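Local coordinates for protein oligogalacturonate lyase (Yersinia enterocolitica subsp. enterocolitica, PDB 3PE7) that cleaves oligogalacturonides by beta-elimination, most likely in the cytoplasm, using a seven-bladed beta-propeller that binds manganese, at residues 343-348 / 372-377; 24-29 / 65-70; 170-175 / 193-198. All blocks are in the same frame, centred on the assembly; numbering follows the deposited sequence.

Interaction 1. Residues 343-348 / 372-377; sequences KVFEGD and HGKPAL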
loop_
_atom_site.group_PDB
_atom_site.type_symbol
_atom_site.label_atom_id
_atom_site.label_comp_id
_atom_site.label_asym_id
_atom_site.label_seq_id
_atom_site.Cartn_x
_atom_site.Cartn_y
_atom_site.Cartn_z
ATOM N N LYS A 343 9.068 -8.410 -12.554
ATOM C CA LYS A 343 10.466 -8.030 -12.777
ATOM C C LYS A 343 10.757 -6.700 -12.109
ATOM O O LYS A 343 9.853 -5.887 -11.851
ATOM C CB LYS A 343 10.780 -7.929 -14.283
ATOM C CG LYS A 343 10.950 -9.294 -14.951
ATOM C CD LYS A 343 11.023 -9.180 -16.471
ATOM C CE LYS A 343 11.165 -10.563 -17.097
ATOM N NZ LYS A 343 11.242 -10.522 -18.595
ATOM N N VAL A 344 12.039 -6.470 -11.840
ATOM C CA VAL A 344 12.499 -5.198 -11.320
ATOM C C VAL A 344 12.661 -4.196 -12.468
ATOM O O VAL A 344 13.236 -4.527 -13.519
ATOM C CB VAL A 344 13.839 -5.397 -10.574
ATOM C CG1 VAL A 344 14.456 -4.051 -10.153
ATOM C CG2 VAL A 344 13.632 -6.327 -9.377
ATOM N N PHE A 345 12.130 -2.988 -12.308
ATOM C CA PHE A 345 12.483 -1.912 -13.232
ATOM C C PHE A 345 13.208 -0.825 -12.449
ATOM O O PHE A 345 12.737 -0.396 -11.393
ATOM C CB PHE A 345 11.242 -1.292 -13.907
ATOM C CG PHE A 345 10.654 -2.121 -15.012
ATOM C CD1 PHE A 345 10.791 -1.723 -16.356
ATOM C CD2 PHE A 345 9.939 -3.279 -14.723
ATOM C CE1 PHE A 345 10.229 -2.476 -17.382
ATOM C CE2 PHE A 345 9.358 -4.039 -15.758
ATOM C CZ PHE A 345 9.510 -3.643 -17.073
ATOM N N GLU A 346 14.342 -0.375 -12.989
ATOM C CA GLU A 346 15.164 0.695 -12.387
ATOM C C GLU A 346 15.412 0.501 -10.879
ATOM O O GLU A 346 15.324 1.448 -10.067
ATOM C CB GLU A 346 14.579 2.091 -12.707
ATOM C CG GLU A 346 14.466 2.403 -14.210
ATOM C CD GLU A 346 13.932 3.777 -14.482
ATOM O OE1 GLU A 346 14.575 4.760 -14.057
ATOM O OE2 GLU A 346 12.870 3.889 -15.129
ATOM N N GLY A 347 15.737 -0.733 -10.518
ATOM C CA GLY A 347 16.103 -1.068 -9.141
ATOM C C GLY A 347 14.936 -1.224 -8.180
ATOM O O GLY A 347 15.130 -1.597 -7.028
ATOM N N ASP A 348 13.721 -0.947 -8.654
ATOM C CA ASP A 348 12.567 -0.937 -7.779
ATOM C C ASP A 348 11.824 -2.275 -7.757
ATOM O O ASP A 348 11.304 -2.743 -8.782
ATOM C CB ASP A 348 11.620 0.199 -8.156
ATOM C CG ASP A 348 10.640 0.489 -7.063
ATOM O OD1 ASP A 348 9.736 -0.359 -6.874
ATOM O OD2 ASP A 348 10.777 1.536 -6.393
ATOM N N HIS A 372 2.258 -5.306 -21.124
ATOM C CA HIS A 372 2.374 -4.732 -22.465
ATOM C C HIS A 372 3.675 -3.982 -22.734
ATOM O O HIS A 372 3.798 -3.290 -23.757
ATOM C CB HIS A 372 1.154 -3.851 -22.754
ATOM C CG HIS A 372 -0.141 -4.589 -22.647
ATOM N ND1 HIS A 372 -1.215 -4.107 -21.927
ATOM C CD2 HIS A 372 -0.522 -5.794 -23.136
ATOM C CE1 HIS A 372 -2.209 -4.976 -21.993
ATOM N NE2 HIS A 372 -1.814 -6.010 -22.719
ATOM N N GLY A 373 4.632 -4.116 -21.818
ATOM C CA GLY A 373 5.948 -3.507 -22.002
ATOM C C GLY A 373 6.509 -3.027 -20.680
ATOM O O GLY A 373 7.062 -3.802 -19.907
ATOM N N LYS A 374 6.341 -1.744 -20.406
ATOM C CA LYS A 374 6.747 -1.208 -19.115
ATOM C C LYS A 374 5.524 -1.240 -18.196
ATOM O O LYS A 374 4.402 -1.418 -18.675
ATOM C CB LYS A 374 7.291 0.208 -19.289
ATOM C CG LYS A 374 8.575 0.250 -20.139
ATOM C CD LYS A 374 8.942 1.678 -20.445
ATOM C CE LYS A 374 10.207 1.766 -21.274
ATOM N NZ LYS A 374 10.450 3.205 -21.599
ATOM N N PRO A 375 5.736 -1.047 -16.884
ATOM C CA PRO A 375 4.606 -0.903 -15.962
ATOM C C PRO A 375 3.569 0.126 -16.443
ATOM O O PRO A 375 3.926 1.213 -16.917
ATOM C CB PRO A 375 5.270 -0.417 -14.678
ATOM C CG PRO A 375 6.644 -1.055 -14.739
ATOM C CD PRO A 375 7.034 -0.949 -16.186
ATOM N N ALA A 376 2.295 -0.240 -16.329
ATOM C CA ALA A 376 1.186 0.636 -16.712
ATOM C C ALA A 376 0.036 0.421 -15.729
ATOM O O ALA A 376 0.021 -0.565 -14.979
ATOM C CB ALA A 376 0.728 0.338 -18.182
ATOM N N LEU A 377 -0.917 1.341 -15.741
ATOM C CA LEU A 377 -2.107 1.256 -14.897
ATOM C C LEU A 377 -3.295 0.696 -15.674
ATOM O O LEU A 377 -3.518 1.033 -16.840
ATOM C CB LEU A 377 -2.469 2.636 -14.317
ATOM C CG LEU A 377 -1.633 3.049 -13.085
ATOM C CD1 LEU A 377 -0.278 3.599 -13.513
ATOM C CD2 LEU A 377 -2.391 4.045 -12.235
#
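Pro-375 lays its CD methylene on the phenyl ring of Phe-345, and this single CH-pi contact is the dense part of the meeting between 343-348 and 372-377. CD sits 3.6 Å from the centroid of the Phe-345 ring and only 6° off the ring normal, so the carbon lies almost exactly over the middle of the face. CG of Pro-375 takes the side nearer the ring's root, 4.0 Å from CD2 of Phe-345. The phenyl group is swung anti to its own carbonyl carbon (chi1 -77°), which carries it across to meet the proline from the opposite direction. Proline suits the spot: the C-H bonds of a carbon bonded to nitrogen carry slightly positive hydrogens, which suit the electron-rich face of a ring.

Pro-375 is buried, whereas Gly-373 and Lys-374 are exposed and meet the ring obliquely, with little overlap. CZ of Phe-345 lies 3.7 Å from the carbonyl O of Gly-373, and CE1 of Phe-345 is 4.1 Å from CA of Lys-374, whose chain then leads away until NZ bonds to the carbonyl O of Asp-30. Phe-345 opens a type I' turn closed by a 3.0 Å bond from Asp-348 N to Phe-345 O; its central residues, Glu-346 and Gly-347, are exposed.

This is loop-on-blade packing in a beta-propeller. The loop runs on to the manganese ligands Gln-350 and His-353, Asp-348 OD1 bonding to Gln-350 N. Pro-375 also rests on Thr-368 of strand 364-369, so the loop between strands 331-337 and 357-358 is set against the hairpin connection where strand 376-381 begins.

Interaction 2. Residues 24-29 / 65-70; sequences TRLTPP and LDLNTQ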
loop_
_atom_site.group_PDB
_atom_site.type_symbol
_atom_site.label_atom_id
_atom_site.label_comp_id
_atom_site.label_asym_id
_atom_site.label_seq_id
_atom_site.Cartn_x
_atom_site.Cartn_y
_atom_site.Cartn_z
ATOM N N THR A 24 -9.455 -1.565 -19.017
ATOM C CA THR A 24 -8.979 -0.348 -19.677
ATOM C C THR A 24 -7.580 -0.039 -19.172
ATOM O O THR A 24 -7.372 0.058 -17.960
ATOM C CB THR A 24 -9.939 0.839 -19.430
ATOM O OG1 THR A 24 -11.223 0.501 -19.980
ATOM C CG2 THR A 24 -9.424 2.098 -20.125
ATOM N N ARG A 25 -6.630 0.081 -20.098
ATOM C CA ARG A 25 -5.277 0.544 -19.777
ATOM C C ARG A 25 -5.249 2.067 -19.845
ATOM O O ARG A 25 -5.680 2.661 -20.844
ATOM C CB ARG A 25 -4.286 -0.011 -20.786
ATOM C CG ARG A 25 -2.829 0.278 -20.438
ATOM C CD ARG A 25 -1.922 -0.382 -21.428
ATOM N NE ARG A 25 -2.045 0.242 -22.752
ATOM C CZ ARG A 25 -1.692 -0.348 -23.887
ATOM N NH1 ARG A 25 -1.204 -1.580 -23.879
ATOM N NH2 ARG A 25 -1.836 0.309 -25.044
ATOM N N LEU A 26 -4.725 2.682 -18.789
ATOM C CA LEU A 26 -4.821 4.137 -18.629
ATOM C C LEU A 26 -3.569 4.886 -19.068
ATOM O O LEU A 26 -3.626 6.087 -19.328
ATOM C CB LEU A 26 -5.113 4.482 -17.169
ATOM C CG LEU A 26 -6.353 3.872 -16.507
ATOM C CD1 LEU A 26 -6.394 4.287 -15.047
ATOM C CD2 LEU A 26 -7.631 4.305 -17.209
ATOM N N THR A 27 -2.439 4.185 -19.118
ATOM C CA THR A 27 -1.139 4.824 -19.367
ATOM C C THR A 27 -0.398 4.084 -20.486
ATOM O O THR A 27 -0.656 2.881 -20.718
ATOM C CB THR A 27 -0.261 4.846 -18.074
ATOM O OG1 THR A 27 -0.046 3.505 -17.628
ATOM C CG2 THR A 27 -0.942 5.642 -16.959
ATOM N N PRO A 28 0.499 4.792 -21.197
ATOM C CA PRO A 28 1.180 4.194 -22.344
ATOM C C PRO A 28 2.372 3.328 -21.920
ATOM O O PRO A 28 3.238 3.817 -21.188
ATOM C CB PRO A 28 1.647 5.419 -23.151
ATOM C CG PRO A 28 1.864 6.497 -22.109
ATOM C CD PRO A 28 0.833 6.230 -21.029
ATOM N N PRO A 29 2.427 2.065 -22.388
ATOM C CA PRO A 29 3.422 1.124 -21.873
ATOM C C PRO A 29 4.832 1.333 -22.434
ATOM O O PRO A 29 5.701 0.485 -22.218
ATOM C CB PRO A 29 2.843 -0.246 -22.258
ATOM C CG PRO A 29 2.008 0.026 -23.466
ATOM C CD PRO A 29 1.399 1.381 -23.200
ATOM N N LEU A 65 -4.406 12.165 -12.647
ATOM C CA LEU A 65 -5.091 11.848 -13.893
ATOM C C LEU A 65 -6.585 12.156 -13.750
ATOM O O LEU A 65 -7.248 11.633 -12.836
ATOM C CB LEU A 65 -4.891 10.361 -14.250
ATOM C CG LEU A 65 -5.648 9.754 -15.434
ATOM C CD1 LEU A 65 -5.429 10.520 -16.736
ATOM C CD2 LEU A 65 -5.267 8.275 -15.601
ATOM N N ASP A 66 -7.092 13.013 -14.636
ATOM C CA ASP A 66 -8.539 13.272 -14.723
ATOM C C ASP A 66 -9.127 12.160 -15.597
ATOM O O ASP A 66 -8.837 12.080 -16.786
ATOM C CB ASP A 66 -8.826 14.652 -15.311
ATOM C CG ASP A 66 -10.300 15.016 -15.256
ATOM O OD1 ASP A 66 -11.152 14.192 -15.650
ATOM O OD2 ASP A 66 -10.613 16.150 -14.834
ATOM N N LEU A 67 -9.939 11.301 -14.994
ATOM C CA LEU A 67 -10.425 10.102 -15.687
ATOM C C LEU A 67 -11.513 10.396 -16.716
ATOM O O LEU A 67 -11.809 9.562 -17.565
ATOM C CB LEU A 67 -10.890 9.039 -14.680
ATOM C CG LEU A 67 -9.811 8.496 -13.732
ATOM C CD1 LEU A 67 -10.482 7.739 -12.597
ATOM C CD2 LEU A 67 -8.835 7.597 -14.460
ATOM N N ASN A 68 -12.094 11.590 -16.637
ATOM C CA ASN A 68 -13.108 11.997 -17.602
ATOM C C ASN A 68 -12.461 12.659 -18.810
ATOM O O ASN A 68 -12.835 12.426 -19.958
ATOM C CB ASN A 68 -14.112 12.937 -16.930
ATOM C CG ASN A 68 -14.985 12.225 -15.911
ATOM O OD1 ASN A 68 -15.055 12.631 -14.755
ATOM N ND2 ASN A 68 -15.625 11.144 -16.324
ATOM N N THR A 69 -11.437 13.449 -18.540
ATOM C CA THR A 69 -10.828 14.274 -19.551
ATOM C C THR A 69 -9.618 13.554 -20.174
ATOM O O THR A 69 -9.176 13.879 -21.285
ATOM C CB THR A 69 -10.499 15.616 -18.880
ATOM O OG1 THR A 69 -10.786 16.709 -19.752
ATOM C CG2 THR A 69 -9.133 15.668 -18.344
ATOM N N GLN A 70 -9.121 12.554 -19.447
ATOM C CA GLN A 70 -7.927 11.769 -19.799
ATOM C C GLN A 70 -6.657 12.620 -19.806
ATOM O O GLN A 70 -5.675 12.255 -20.419
ATOM C CB GLN A 70 -8.122 10.978 -21.105
ATOM C CG GLN A 70 -9.347 10.077 -21.005
ATOM C CD GLN A 70 -9.635 9.230 -22.220
ATOM O OE1 GLN A 70 -10.717 8.636 -22.313
ATOM N NE2 GLN A 70 -8.692 9.165 -23.162
#
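Leu-26 overlaps two leucines of the facing segment, offering its CB and its CD1 methyl to the side chains of Leu-65 and Leu-67. CD2 of Leu-65 is the methyl that touches both atoms, 4.1 Å from CB of Leu-26 and 4.2 Å from CD1 of the same residue. The other partner, CD2 of Leu-67, meets CD1 of Leu-26 alone, at 4.2 Å. The side chains pass one another at a slant, and the contact is wholly apolar, with no hydrogen bond across it. One methyl, CD1, is thus shared by both neighbours; a flexible, branched apolar chain suits a buried place with two leucine partners.

Different first torsions let the CD2 methyls of Leu-65 and Leu-67 converge on Leu-26: CG of Leu-65 stands anti to its backbone N (chi1 173°), whereas CG of Leu-67 lies beside its own (chi1 -62°). Asp-66, the last residue of strand 61-66, holds the turn that follows, its OD1 accepting two backbone N-H groups. Asn-68 N reaches it at 2.9 Å, nearly in line with the C-O bond, and Thr-69 N at 3.0 Å from above the carboxylate plane. These bonds form an Asx turn and the wider Asx motif, a natural place for a short acidic residue.

Leu-26 also packs on Leu-379 and Leu-50, and Leu-65 on Phe-52. N-terminal strands 12-15 and 22-25 complete a sheet whose other strands, such as 376-381, are C-terminal: the "velcro" ring closure of a beta-propeller. Leu-26 sits where that blade packs on the next, which holds strand 61-66.

Interaction 3. Residues 170-175 / 193-198; sequences LMRVDL and PIYRPY
Two adjacent blades of the seven-bladed beta-propeller face each other here: strand 168-174 is the third strand of one four-stranded antiparallel sheet, and strand 190-196 opens the next. No hydrogen bond joins the two segments; side chains make the contact between the sheets.

At one end, CG of Leu-170 packs 4.2 Å from CB of Pro-193, the leucine and the proline passing side by side and pointing opposite ways. With CG anti to the backbone N (chi1 -163°), the end of Leu-170 is brought nearer the proline. Both residues are apolar and buried, as suits an interblade position; Pro-193 also leans on Ile-142 and Leu-170 on Phe-205, one from each sheet.

Further along, chemistry becomes mixed. A chi1 of 73° tucks CG of Arg-172 in over its own backbone, and the chain runs extended from there to NE, crossing the tyrosine with its guanidinium plane 51° from the ring plane. Tyrosine serves well because its long ring reaches across to the neighbouring blade while its polar end finds a partner: the hydroxyl is hydrogen-bonded to OE1 of Glu-223. Arg-172 meets that same hydroxyl through aliphatic carbon, its CD lying 3.7 Å from Tyr-195 OH.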
loop_
_atom_site.group_PDB
_atom_site.type_symbol
_atom_site.label_atom_id
_atom_site.label_comp_id
_atom_site.label_asym_id
_atom_site.label_seq_id
_atom_site.Cartn_x
_atom_site.Cartn_y
_atom_site.Cartn_z
ATOM N N LEU A 170 9.041 4.245 16.540
ATOM C CA LEU A 170 7.745 4.480 15.924
ATOM C C LEU A 170 7.392 5.919 16.273
ATOM O O LEU A 170 7.199 6.250 17.450
ATOM C CB LEU A 170 6.729 3.503 16.525
ATOM C CG LEU A 170 5.402 3.270 15.798
ATOM C CD1 LEU A 170 4.635 2.175 16.551
ATOM C CD2 LEU A 170 4.578 4.521 15.715
ATOM N N MET A 171 7.350 6.768 15.255
ATOM C CA MET A 171 7.156 8.197 15.433
ATOM C C MET A 171 5.731 8.593 15.147
ATOM O O MET A 171 5.097 8.044 14.264
ATOM C CB MET A 171 8.069 8.997 14.499
ATOM C CG MET A 171 9.560 8.784 14.749
ATOM S SD MET A 171 10.006 9.303 16.410
ATOM C CE MET A 171 9.523 11.029 16.371
ATOM N N ARG A 172 5.227 9.571 15.885
ATOM C CA ARG A 172 4.047 10.239 15.396
ATOM C C ARG A 172 4.327 11.717 15.192
ATOM O O ARG A 172 5.032 12.358 16.003
ATOM C CB ARG A 172 2.811 9.928 16.231
ATOM C CG ARG A 172 2.760 10.567 17.547
ATOM C CD ARG A 172 1.300 10.745 17.963
ATOM N NE ARG A 172 1.197 11.828 18.934
ATOM C CZ ARG A 172 1.322 11.679 20.249
ATOM N NH1 ARG A 172 1.532 10.480 20.778
ATOM N NH2 ARG A 172 1.220 12.740 21.038
ATOM N N VAL A 173 3.821 12.224 14.075
ATOM C CA VAL A 173 4.076 13.579 13.612
ATOM C C VAL A 173 2.762 14.355 13.538
ATOM O O VAL A 173 1.771 13.865 12.989
ATOM C CB VAL A 173 4.788 13.594 12.221
ATOM C CG1 VAL A 173 4.860 15.005 11.637
ATOM C CG2 VAL A 173 6.199 12.997 12.316
ATOM N N ASP A 174 2.767 15.558 14.110
ATOM C CA ASP A 174 1.645 16.483 14.011
ATOM C C ASP A 174 1.745 17.284 12.720
ATOM O O ASP A 174 2.733 18.007 12.492
ATOM C CB ASP A 174 1.657 17.417 15.226
ATOM C CG ASP A 174 0.408 18.273 15.328
ATOM O OD1 ASP A 174 0.073 18.999 14.364
ATOM O OD2 ASP A 174 -0.224 18.233 16.412
ATOM N N LEU A 175 0.725 17.163 11.872
ATOM C CA LEU A 175 0.741 17.808 10.559
ATOM C C LEU A 175 0.584 19.335 10.581
ATOM O O LEU A 175 0.998 20.018 9.630
ATOM C CB LEU A 175 -0.288 17.180 9.614
ATOM C CG LEU A 175 -0.017 15.777 9.049
ATOM C CD1 LEU A 175 -1.188 15.334 8.202
ATOM C CD2 LEU A 175 1.297 15.683 8.234
ATOM N N PRO A 193 3.733 0.871 10.436
ATOM C CA PRO A 193 2.769 1.414 11.405
ATOM C C PRO A 193 1.564 2.010 10.681
ATOM O O PRO A 193 1.727 2.707 9.685
ATOM C CB PRO A 193 3.569 2.501 12.131
ATOM C CG PRO A 193 4.585 2.952 11.102
ATOM C CD PRO A 193 4.968 1.682 10.391
ATOM N N ILE A 194 0.363 1.724 11.179
ATOM C CA ILE A 194 -0.857 2.169 10.519
ATOM C C ILE A 194 -1.871 2.568 11.600
ATOM O O ILE A 194 -2.254 1.733 12.429
ATOM C CB ILE A 194 -1.433 1.066 9.572
ATOM C CG1 ILE A 194 -1.302 -0.327 10.200
ATOM C CG2 ILE A 194 -0.735 1.121 8.159
ATOM C CD1 ILE A 194 -1.947 -1.506 9.435
ATOM N N TYR A 195 -2.267 3.839 11.601
ATOM C CA TYR A 195 -3.383 4.307 12.458
ATOM C C TYR A 195 -4.638 3.479 12.147
ATOM O O TYR A 195 -4.942 3.242 10.980
ATOM C CB TYR A 195 -3.705 5.780 12.181
ATOM C CG TYR A 195 -3.052 6.774 13.117
ATOM C CD1 TYR A 195 -2.134 7.719 12.639
ATOM C CD2 TYR A 195 -3.387 6.801 14.476
ATOM C CE1 TYR A 195 -1.540 8.649 13.509
ATOM C CE2 TYR A 195 -2.811 7.703 15.335
ATOM C CZ TYR A 195 -1.893 8.630 14.851
ATOM O OH TYR A 195 -1.344 9.532 15.718
ATOM N N ARG A 196 -5.376 3.066 13.180
ATOM C CA ARG A 196 -6.698 2.478 12.968
ATOM C C ARG A 196 -7.625 3.575 12.438
ATOM O O ARG A 196 -7.744 4.630 13.066
ATOM C CB ARG A 196 -7.266 1.931 14.277
ATOM C CG ARG A 196 -8.657 1.286 14.101
ATOM C CD ARG A 196 -9.129 0.654 15.420
ATOM N NE ARG A 196 -10.439 0.000 15.284
ATOM C CZ ARG A 196 -11.189 -0.361 16.329
ATOM N NH1 ARG A 196 -12.346 -0.980 16.148
ATOM N NH2 ARG A 196 -10.771 -0.096 17.570
ATOM N N PRO A 197 -8.276 3.346 11.272
ATOM C CA PRO A 197 -9.225 4.350 10.805
ATOM C C PRO A 197 -10.266 4.687 11.889
ATOM O O PRO A 197 -10.825 3.781 12.513
ATOM C CB PRO A 197 -9.893 3.670 9.607
ATOM C CG PRO A 197 -8.849 2.756 9.059
ATOM C CD PRO A 197 -8.132 2.241 10.305
ATOM N N TYR A 198 -10.488 5.986 12.099
ATOM C CA TYR A 198 -11.498 6.525 13.051
ATOM C C TYR A 198 -11.227 6.211 14.513
ATOM O O TYR A 198 -12.112 6.389 15.375
ATOM C CB TYR A 198 -12.931 6.109 12.625
ATOM C CG TYR A 198 -13.142 6.340 11.145
ATOM C CD1 TYR A 198 -13.287 7.625 10.637
ATOM C CD2 TYR A 198 -13.125 5.276 10.245
ATOM C CE1 TYR A 198 -13.444 7.836 9.272
ATOM C CE2 TYR A 198 -13.267 5.475 8.889
ATOM C CZ TYR A 198 -13.424 6.744 8.402
ATOM O OH TYR A 198 -13.585 6.941 7.049
#

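In the fold
Interactions 2 and 3 are buried packing between neighbouring blades, on opposite sides of the propeller; interaction 1 is only partly buried and brings a surface loop to the start of a strand. Interactions 1 and 2 share a blade: strands 376-381 and 22-25 lie side by side in one sheet, and the segments probably hydrogen-bond through Leu-26 N to Leu-377 O and Lys-374 N to Pro-29 O. Interaction 3 is remote, its nearest atoms about 18 Å from interaction 1. Leucine side chains make up interaction 2, a proline-aromatic contact dominates interaction 1, and interaction 3 adds a tyrosine and an arginine. In interaction 1 the Pro-375 side chain lies about 13 Å from the manganese.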